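Tryptophan halogenase superfamily (Brevundimonas sp. BAL3, PDB 6FRL) is a flavin-dependent halogenase that prefers bromination over chlorination and, as in its relatives, probably halogenates an aromatic substrate with the help of reduced flavin. Local coordinates at residues B[231-242]-B[325-335]; B[273-281]-B[305-313]. All coordinates share one frame; numbering follows the deposited sequence.

Interaction 1. Residues B[231-242]-B[325-335]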
# COMPACT_ATOMS: atom_id res chain seq x y z
N ILE B 231 8.00 -27.34 -12.48
CA ILE B 231 6.71 -26.90 -11.92
C ILE B 231 5.54 -27.59 -12.65
O ILE B 231 4.56 -27.97 -12.01
CB ILE B 231 6.57 -25.34 -11.94
CG1 ILE B 231 5.47 -24.84 -10.98
CG2 ILE B 231 6.35 -24.80 -13.34
CD1 ILE B 231 5.77 -25.02 -9.50
N GLY B 232 5.68 -27.79 -13.96
CA GLY B 232 4.59 -28.30 -14.81
C GLY B 232 4.65 -29.78 -15.08
O GLY B 232 3.72 -30.49 -14.71
N GLU B 233 5.72 -30.25 -15.74
CA GLU B 233 5.87 -31.65 -16.18
C GLU B 233 6.13 -32.58 -15.01
O GLU B 233 5.43 -33.54 -14.83
CB GLU B 233 6.98 -31.82 -17.23
CG GLU B 233 6.65 -31.27 -18.62
CD GLU B 233 7.83 -31.42 -19.63
OE1 GLU B 233 8.98 -31.80 -19.25
OE2 GLU B 233 7.62 -31.14 -20.83
N ALA B 234 7.10 -32.26 -14.19
CA ALA B 234 7.43 -33.10 -13.03
C ALA B 234 6.37 -33.06 -11.92
O ALA B 234 5.98 -34.12 -11.41
CB ALA B 234 8.79 -32.70 -12.45
N LEU B 235 5.95 -31.85 -11.51
CA LEU B 235 5.04 -31.64 -10.35
C LEU B 235 3.55 -31.50 -10.71
O LEU B 235 2.70 -31.43 -9.82
CB LEU B 235 5.48 -30.42 -9.55
CG LEU B 235 6.83 -30.61 -8.85
CD1 LEU B 235 7.28 -29.32 -8.19
CD2 LEU B 235 6.82 -31.77 -7.84
N GLY B 236 3.23 -31.46 -11.99
CA GLY B 236 1.84 -31.42 -12.45
C GLY B 236 1.02 -30.18 -12.17
O GLY B 236 -0.21 -30.25 -12.22
N VAL B 237 1.66 -29.04 -11.88
CA VAL B 237 0.92 -27.79 -11.67
C VAL B 237 0.28 -27.29 -12.98
O VAL B 237 0.93 -27.21 -14.03
CB VAL B 237 1.82 -26.69 -11.02
CG1 VAL B 237 1.07 -25.37 -10.93
CG2 VAL B 237 2.25 -27.12 -9.64
N GLY B 238 -0.99 -26.92 -12.90
CA GLY B 238 -1.77 -26.47 -14.08
C GLY B 238 -1.61 -25.02 -14.50
O GLY B 238 -0.87 -24.26 -13.89
N PHE B 239 -2.33 -24.65 -15.56
CA PHE B 239 -2.22 -23.35 -16.22
C PHE B 239 -3.59 -22.64 -16.33
O PHE B 239 -4.51 -23.23 -16.89
CB PHE B 239 -1.63 -23.54 -17.63
CG PHE B 239 -1.07 -22.27 -18.20
CD1 PHE B 239 0.18 -21.82 -17.81
CD2 PHE B 239 -1.78 -21.53 -19.12
CE1 PHE B 239 0.71 -20.65 -18.32
CE2 PHE B 239 -1.26 -20.32 -19.63
CZ PHE B 239 -0.01 -19.89 -19.22
N GLU B 240 -3.70 -21.41 -15.81
CA GLU B 240 -4.91 -20.60 -16.02
C GLU B 240 -4.75 -19.83 -17.31
O GLU B 240 -3.97 -18.86 -17.37
CB GLU B 240 -5.19 -19.56 -14.90
CG GLU B 240 -5.00 -20.01 -13.46
CD GLU B 240 -6.03 -20.98 -12.98
OE1 GLU B 240 -5.65 -22.12 -12.67
OE2 GLU B 240 -7.20 -20.57 -12.90
N ASP B 241 -5.50 -20.23 -18.34
CA ASP B 241 -5.43 -19.58 -19.65
C ASP B 241 -6.21 -18.28 -19.63
O ASP B 241 -7.29 -18.23 -19.06
CB ASP B 241 -5.96 -20.48 -20.76
CG ASP B 241 -5.26 -20.21 -22.08
OD1 ASP B 241 -5.74 -19.33 -22.84
OD2 ASP B 241 -4.20 -20.85 -22.34
N TRP B 242 -5.64 -17.24 -20.25
CA TRP B 242 -6.24 -15.91 -20.29
C TRP B 242 -6.51 -15.38 -21.72
O TRP B 242 -6.82 -14.18 -21.88
CB TRP B 242 -5.36 -14.91 -19.49
CG TRP B 242 -5.45 -15.02 -17.97
CD1 TRP B 242 -6.42 -15.64 -17.23
CD2 TRP B 242 -4.55 -14.46 -17.03
NE1 TRP B 242 -6.16 -15.51 -15.88
CE2 TRP B 242 -5.02 -14.79 -15.73
CE3 TRP B 242 -3.38 -13.71 -17.16
CZ2 TRP B 242 -4.36 -14.38 -14.57
CZ3 TRP B 242 -2.72 -13.31 -15.99
CH2 TRP B 242 -3.22 -13.64 -14.72
N ARG B 325 0.86 -17.53 -25.30
CA ARG B 325 -0.24 -18.11 -24.58
C ARG B 325 -0.39 -17.38 -23.23
O ARG B 325 0.18 -17.78 -22.24
CB ARG B 325 -0.01 -19.60 -24.45
CG ARG B 325 -1.25 -20.31 -23.94
CD ARG B 325 -0.89 -21.69 -23.45
NE ARG B 325 -2.07 -22.43 -23.02
CZ ARG B 325 -2.05 -23.68 -22.58
NH1 ARG B 325 -3.19 -24.27 -22.24
NH2 ARG B 325 -0.89 -24.34 -22.46
N PRO B 326 -1.15 -16.27 -23.22
CA PRO B 326 -1.34 -15.44 -22.04
C PRO B 326 -1.95 -16.18 -20.87
O PRO B 326 -2.94 -16.90 -21.06
CB PRO B 326 -2.33 -14.38 -22.49
CG PRO B 326 -2.33 -14.42 -23.97
CD PRO B 326 -1.96 -15.80 -24.35
N GLY B 327 -1.41 -15.99 -19.68
CA GLY B 327 -1.95 -16.67 -18.52
C GLY B 327 -0.90 -16.89 -17.48
O GLY B 327 0.24 -16.45 -17.63
N ARG B 328 -1.28 -17.59 -16.41
CA ARG B 328 -0.38 -17.85 -15.32
C ARG B 328 -0.47 -19.29 -14.85
O ARG B 328 -1.54 -19.91 -14.86
CB ARG B 328 -0.64 -16.89 -14.14
CG ARG B 328 -1.87 -17.23 -13.32
CD ARG B 328 -2.12 -16.24 -12.20
NE ARG B 328 -3.31 -16.64 -11.48
CZ ARG B 328 -3.39 -17.65 -10.63
NH1 ARG B 328 -2.33 -18.41 -10.33
NH2 ARG B 328 -4.56 -17.94 -10.06
N ARG B 329 0.68 -19.81 -14.45
CA ARG B 329 0.81 -21.07 -13.70
C ARG B 329 -0.11 -21.02 -12.47
O ARG B 329 -0.15 -20.01 -11.78
CB ARG B 329 2.29 -21.20 -13.29
CG ARG B 329 2.70 -22.48 -12.60
CD ARG B 329 2.61 -23.65 -13.55
NE ARG B 329 3.33 -23.50 -14.80
CZ ARG B 329 3.16 -24.29 -15.86
NH1 ARG B 329 2.25 -25.29 -15.87
NH2 ARG B 329 3.90 -24.06 -16.94
N SER B 330 -0.86 -22.07 -12.19
CA SER B 330 -1.90 -22.02 -11.14
C SER B 330 -1.38 -21.73 -9.74
O SER B 330 -2.03 -21.06 -8.95
CB SER B 330 -2.71 -23.33 -11.15
OG SER B 330 -3.34 -23.49 -12.41
N GLN B 331 -0.21 -22.30 -9.42
CA GLN B 331 0.54 -21.92 -8.24
C GLN B 331 1.99 -21.80 -8.71
O GLN B 331 2.49 -22.66 -9.39
CB GLN B 331 0.29 -22.89 -7.07
CG GLN B 331 1.09 -24.17 -6.99
CD GLN B 331 0.54 -25.09 -5.87
OE1 GLN B 331 -0.55 -25.63 -6.02
NE2 GLN B 331 1.28 -25.24 -4.74
N ALA B 332 2.65 -20.70 -8.40
CA ALA B 332 4.00 -20.49 -8.89
C ALA B 332 5.03 -21.27 -8.07
O ALA B 332 6.13 -21.54 -8.57
CB ALA B 332 4.37 -19.00 -8.93
N TRP B 333 4.66 -21.62 -6.84
CA TRP B 333 5.46 -22.43 -5.92
C TRP B 333 4.67 -23.68 -5.49
O TRP B 333 3.56 -23.58 -4.92
CB TRP B 333 5.81 -21.60 -4.69
CG TRP B 333 6.78 -22.18 -3.68
CD1 TRP B 333 7.12 -23.49 -3.48
CD2 TRP B 333 7.50 -21.44 -2.70
NE1 TRP B 333 8.00 -23.61 -2.44
CE2 TRP B 333 8.26 -22.37 -1.94
CE3 TRP B 333 7.56 -20.08 -2.38
CZ2 TRP B 333 9.07 -21.99 -0.88
CZ3 TRP B 333 8.38 -19.68 -1.33
CH2 TRP B 333 9.13 -20.64 -0.59
N ALA B 334 5.24 -24.85 -5.79
CA ALA B 334 4.70 -26.12 -5.32
C ALA B 334 5.83 -26.96 -4.72
O ALA B 334 6.91 -27.03 -5.27
CB ALA B 334 4.05 -26.86 -6.48
N LYS B 335 5.55 -27.60 -3.59
CA LYS B 335 6.53 -28.42 -2.89
C LYS B 335 7.84 -27.64 -2.64
O LYS B 335 7.82 -26.68 -1.88
CB LYS B 335 6.68 -29.79 -3.56
CG LYS B 335 5.42 -30.65 -3.37
CD LYS B 335 5.35 -31.86 -4.28
CE LYS B 335 3.96 -32.48 -4.27
NZ LYS B 335 3.62 -32.98 -2.91

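Interaction 2. Residues B[273-281]-B[305-313]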
# COMPACT_ATOMS: atom_id res chain seq x y z
N ARG B 273 -1.54 -1.63 -35.42
CA ARG B 273 -1.76 -2.01 -36.83
C ARG B 273 -3.16 -2.63 -36.96
O ARG B 273 -3.98 -2.47 -36.05
CB ARG B 273 -0.64 -2.95 -37.34
CG ARG B 273 0.79 -2.43 -37.18
CD ARG B 273 1.07 -1.23 -38.04
NE ARG B 273 2.50 -0.93 -38.10
CZ ARG B 273 3.02 0.23 -38.52
NH1 ARG B 273 2.23 1.23 -38.95
NH2 ARG B 273 4.34 0.41 -38.56
N SER B 274 -3.44 -3.31 -38.07
CA SER B 274 -4.80 -3.80 -38.39
C SER B 274 -5.37 -4.82 -37.41
O SER B 274 -6.58 -4.85 -37.22
CB SER B 274 -4.87 -4.39 -39.83
OG SER B 274 -4.36 -5.70 -39.92
N ALA B 275 -4.51 -5.65 -36.82
CA ALA B 275 -5.00 -6.73 -35.93
C ALA B 275 -4.03 -7.10 -34.83
O ALA B 275 -3.84 -8.28 -34.53
CB ALA B 275 -5.41 -7.96 -36.74
N GLY B 276 -3.50 -6.06 -34.19
CA GLY B 276 -2.46 -6.16 -33.16
C GLY B 276 -1.57 -4.94 -33.19
O GLY B 276 -2.01 -3.86 -33.58
N TRP B 277 -0.30 -5.12 -32.83
CA TRP B 277 0.60 -3.97 -32.67
C TRP B 277 2.09 -4.31 -32.85
O TRP B 277 2.54 -5.42 -32.63
CB TRP B 277 0.33 -3.31 -31.28
CG TRP B 277 0.49 -4.24 -30.13
CD1 TRP B 277 -0.46 -5.06 -29.60
CD2 TRP B 277 1.68 -4.47 -29.38
NE1 TRP B 277 0.06 -5.79 -28.54
CE2 TRP B 277 1.38 -5.46 -28.40
CE3 TRP B 277 2.97 -3.95 -29.43
CZ2 TRP B 277 2.32 -5.91 -27.48
CZ3 TRP B 277 3.91 -4.40 -28.52
CH2 TRP B 277 3.58 -5.40 -27.56
N GLN B 278 2.86 -3.29 -33.23
CA GLN B 278 4.27 -3.41 -33.52
C GLN B 278 5.10 -2.73 -32.42
O GLN B 278 4.78 -1.63 -31.95
CB GLN B 278 4.56 -2.76 -34.88
CG GLN B 278 6.04 -2.65 -35.29
CD GLN B 278 6.23 -1.92 -36.61
OE1 GLN B 278 5.27 -1.58 -37.29
NE2 GLN B 278 7.48 -1.69 -36.98
N TRP B 279 6.21 -3.38 -32.05
CA TRP B 279 7.15 -2.81 -31.11
C TRP B 279 8.47 -2.38 -31.79
O TRP B 279 8.84 -2.88 -32.88
CB TRP B 279 7.36 -3.79 -29.95
CG TRP B 279 8.36 -4.92 -30.13
CD1 TRP B 279 9.74 -4.82 -30.13
CD2 TRP B 279 8.06 -6.32 -30.22
NE1 TRP B 279 10.30 -6.07 -30.24
CE2 TRP B 279 9.30 -7.01 -30.30
CE3 TRP B 279 6.87 -7.06 -30.25
CZ2 TRP B 279 9.38 -8.40 -30.41
CZ3 TRP B 279 6.94 -8.45 -30.35
CH2 TRP B 279 8.19 -9.11 -30.43
N GLY B 280 9.16 -1.45 -31.15
CA GLY B 280 10.39 -0.90 -31.66
C GLY B 280 11.29 -0.48 -30.52
O GLY B 280 11.09 0.57 -29.94
N ILE B 281 12.29 -1.32 -30.23
CA ILE B 281 13.12 -1.17 -29.05
C ILE B 281 14.54 -0.81 -29.50
O ILE B 281 15.25 -1.64 -30.05
CB ILE B 281 13.05 -2.47 -28.23
CG1 ILE B 281 11.59 -2.61 -27.70
CG2 ILE B 281 14.11 -2.47 -27.11
CD1 ILE B 281 11.33 -3.82 -26.82
N ALA B 305 3.64 -8.56 -43.95
CA ALA B 305 3.34 -7.37 -44.77
C ALA B 305 3.17 -6.08 -43.95
O ALA B 305 3.44 -4.98 -44.44
CB ALA B 305 2.11 -7.61 -45.64
N GLU B 306 2.68 -6.21 -42.72
CA GLU B 306 2.61 -5.07 -41.80
C GLU B 306 3.98 -4.76 -41.14
O GLU B 306 4.36 -3.58 -41.03
CB GLU B 306 1.53 -5.34 -40.73
CG GLU B 306 0.15 -5.65 -41.28
CD GLU B 306 -0.97 -5.41 -40.30
OE1 GLU B 306 -0.95 -5.99 -39.19
OE2 GLU B 306 -1.88 -4.64 -40.67
N LEU B 307 4.70 -5.81 -40.74
CA LEU B 307 5.93 -5.68 -39.97
C LEU B 307 7.11 -5.24 -40.82
O LEU B 307 7.74 -4.21 -40.55
CB LEU B 307 6.25 -7.02 -39.29
CG LEU B 307 7.47 -7.27 -38.37
CD1 LEU B 307 7.63 -6.28 -37.22
CD2 LEU B 307 7.38 -8.69 -37.85
N MET B 308 7.39 -6.00 -41.88
CA MET B 308 8.69 -5.92 -42.60
C MET B 308 8.96 -4.63 -43.38
O MET B 308 10.12 -4.25 -43.50
CB MET B 308 8.90 -7.16 -43.47
CG MET B 308 8.98 -8.47 -42.66
SD MET B 308 10.30 -8.60 -41.41
CE MET B 308 11.72 -8.29 -42.44
N PRO B 309 7.92 -3.93 -43.87
CA PRO B 309 8.18 -2.59 -44.46
C PRO B 309 8.41 -1.43 -43.49
O PRO B 309 8.68 -0.33 -43.95
CB PRO B 309 6.89 -2.28 -45.26
CG PRO B 309 6.11 -3.55 -45.30
CD PRO B 309 6.54 -4.40 -44.14
N HIS B 310 8.29 -1.67 -42.17
CA HIS B 310 8.30 -0.59 -41.16
C HIS B 310 9.24 -0.87 -40.00
O HIS B 310 8.99 -0.43 -38.87
CB HIS B 310 6.88 -0.35 -40.61
CG HIS B 310 5.91 0.12 -41.64
ND1 HIS B 310 4.78 -0.60 -41.99
CD2 HIS B 310 5.91 1.23 -42.43
CE1 HIS B 310 4.13 0.05 -42.94
NE2 HIS B 310 4.80 1.16 -43.23
N LEU B 311 10.32 -1.61 -40.26
CA LEU B 311 11.34 -1.87 -39.23
C LEU B 311 12.19 -0.62 -38.96
O LEU B 311 12.29 0.26 -39.77
CB LEU B 311 12.25 -3.00 -39.67
CG LEU B 311 11.61 -4.34 -40.00
CD1 LEU B 311 12.71 -5.28 -40.44
CD2 LEU B 311 10.86 -4.91 -38.80
N LEU B 312 12.83 -0.58 -37.80
CA LEU B 312 13.77 0.50 -37.46
C LEU B 312 15.13 0.36 -38.14
O LEU B 312 16.05 1.01 -37.73
CB LEU B 312 13.94 0.59 -35.93
CG LEU B 312 12.77 1.18 -35.13
CD1 LEU B 312 12.89 0.78 -33.67
CD2 LEU B 312 12.72 2.71 -35.28
N GLY B 313 15.23 -0.44 -39.20
CA GLY B 313 16.50 -0.71 -39.89
C GLY B 313 16.51 -1.96 -40.79
O GLY B 313 15.48 -2.54 -41.07

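Interaction 1. Residues B[231-242]-B[325-335]
Phe-239, Glu-240 and Asp-241 pair with Arg-329, Arg-328 and Gly-327 as an antiparallel ladder: strand 239-241 is the edge and 327-329 the middle of a small three-stranded sheet completed by strand 345-346. Glu-240 and Arg-328 exchange two backbone bonds, and the ladder runs on through Ser-330 N to Gly-238 O and Trp-242 N to Pro-326 O. Ser-330 OG donates to the anti lone pair of Glu-240 OE1 at 2.7 Å, while Arg-325 NE forms a salt bridge with Asp-241 OD2, also 2.7 Å, nearly along the carboxylate C-O bond. Phe-239 CD2 sits over the centre of the Arg-325 guanidinium face, planes 34° apart, and CD1 lies over one face of the Arg-329 guanidinium, whose other face meets Ile-231 CG2. Bends at chi2 and chi3 (67° and 54°) fold Arg-329 back so that NH1 meets Val-237 O at 3.0 Å from above the carbonyl plane, not on a lone pair; Ser-343 O takes NE. With an alanine in place of Arg-329, both oxygens would lose these donors and the space between Phe-239 and Ile-231 would probably open. Apolar contacts close the far end: Ala-334 CB rests 3.6 Å from Val-237 CG2 and 3.9 Å from Ile-231 CD1.

Interaction 2. Residues B[273-281]-B[305-313]
Gln-278, on strand 276-282 of the large mixed sheet, reaches across to the turn that follows helix 300-307, so this is helix-end packing against a beta hairpin whose other arm is strand 268-273. The close-knit part centres on its amide and on Glu-306 of the helix. Arg-273 grips the amide oxygen side-on, with NE and NH2 both directed at OE1, although the NH2 contact is doubtfully short; the grip is consistent with an amide turned so that NE2 faces His-310 O. At the hairpin turn Ser-274 OG meets Glu-306 OE2 at 2.8 Å from above the carboxylate plane, Ser-274 N adds a weak bond to the same oxygen, and Arg-273 CB lies near OE1. Leu-307 touches Tyr-252 on strand 250-257. The outer side is looser. There the exposed His-310 ring lies against the Arg-273 guanidinium, ND1 over one face near its rim and the planes 33° apart, while ND1 donates to Glu-306 O; partly exposed Leu-312 rests CD1 on Gly-280 CA at 3.6 Å. With CG anti to the backbone N (chi1 174°) and the chain extended, Gln-278 NE2 donates to His-310 O at 2.7 Å, from above the carbonyl plane, yet with that oxygen in the plane of the amide.

In the fold
Interaction 2 is nested in the chain loop that interaction 1 closes, yet the two do not touch: their centres lie 32 Å apart and their nearest atoms about 10 Å. They belong to different sheets. In the 231-242 and 325-335 pairing, strand 239-241 is the edge and 327-329 the middle of the small three-stranded sheet, and the chain carries on into strand 333-334, at the border of the sheet of strands 13-17 and 219-222, whose Gly-18, Gly-20 and Gly-23 pattern is consistent with a Rossmann-type flavin site. The 273-281 and 305-313 contact packs a helix end on the seven-stranded sheet instead. Strand 314-323 directly connects the two, running from the end of 305-313 to the start of 325-335.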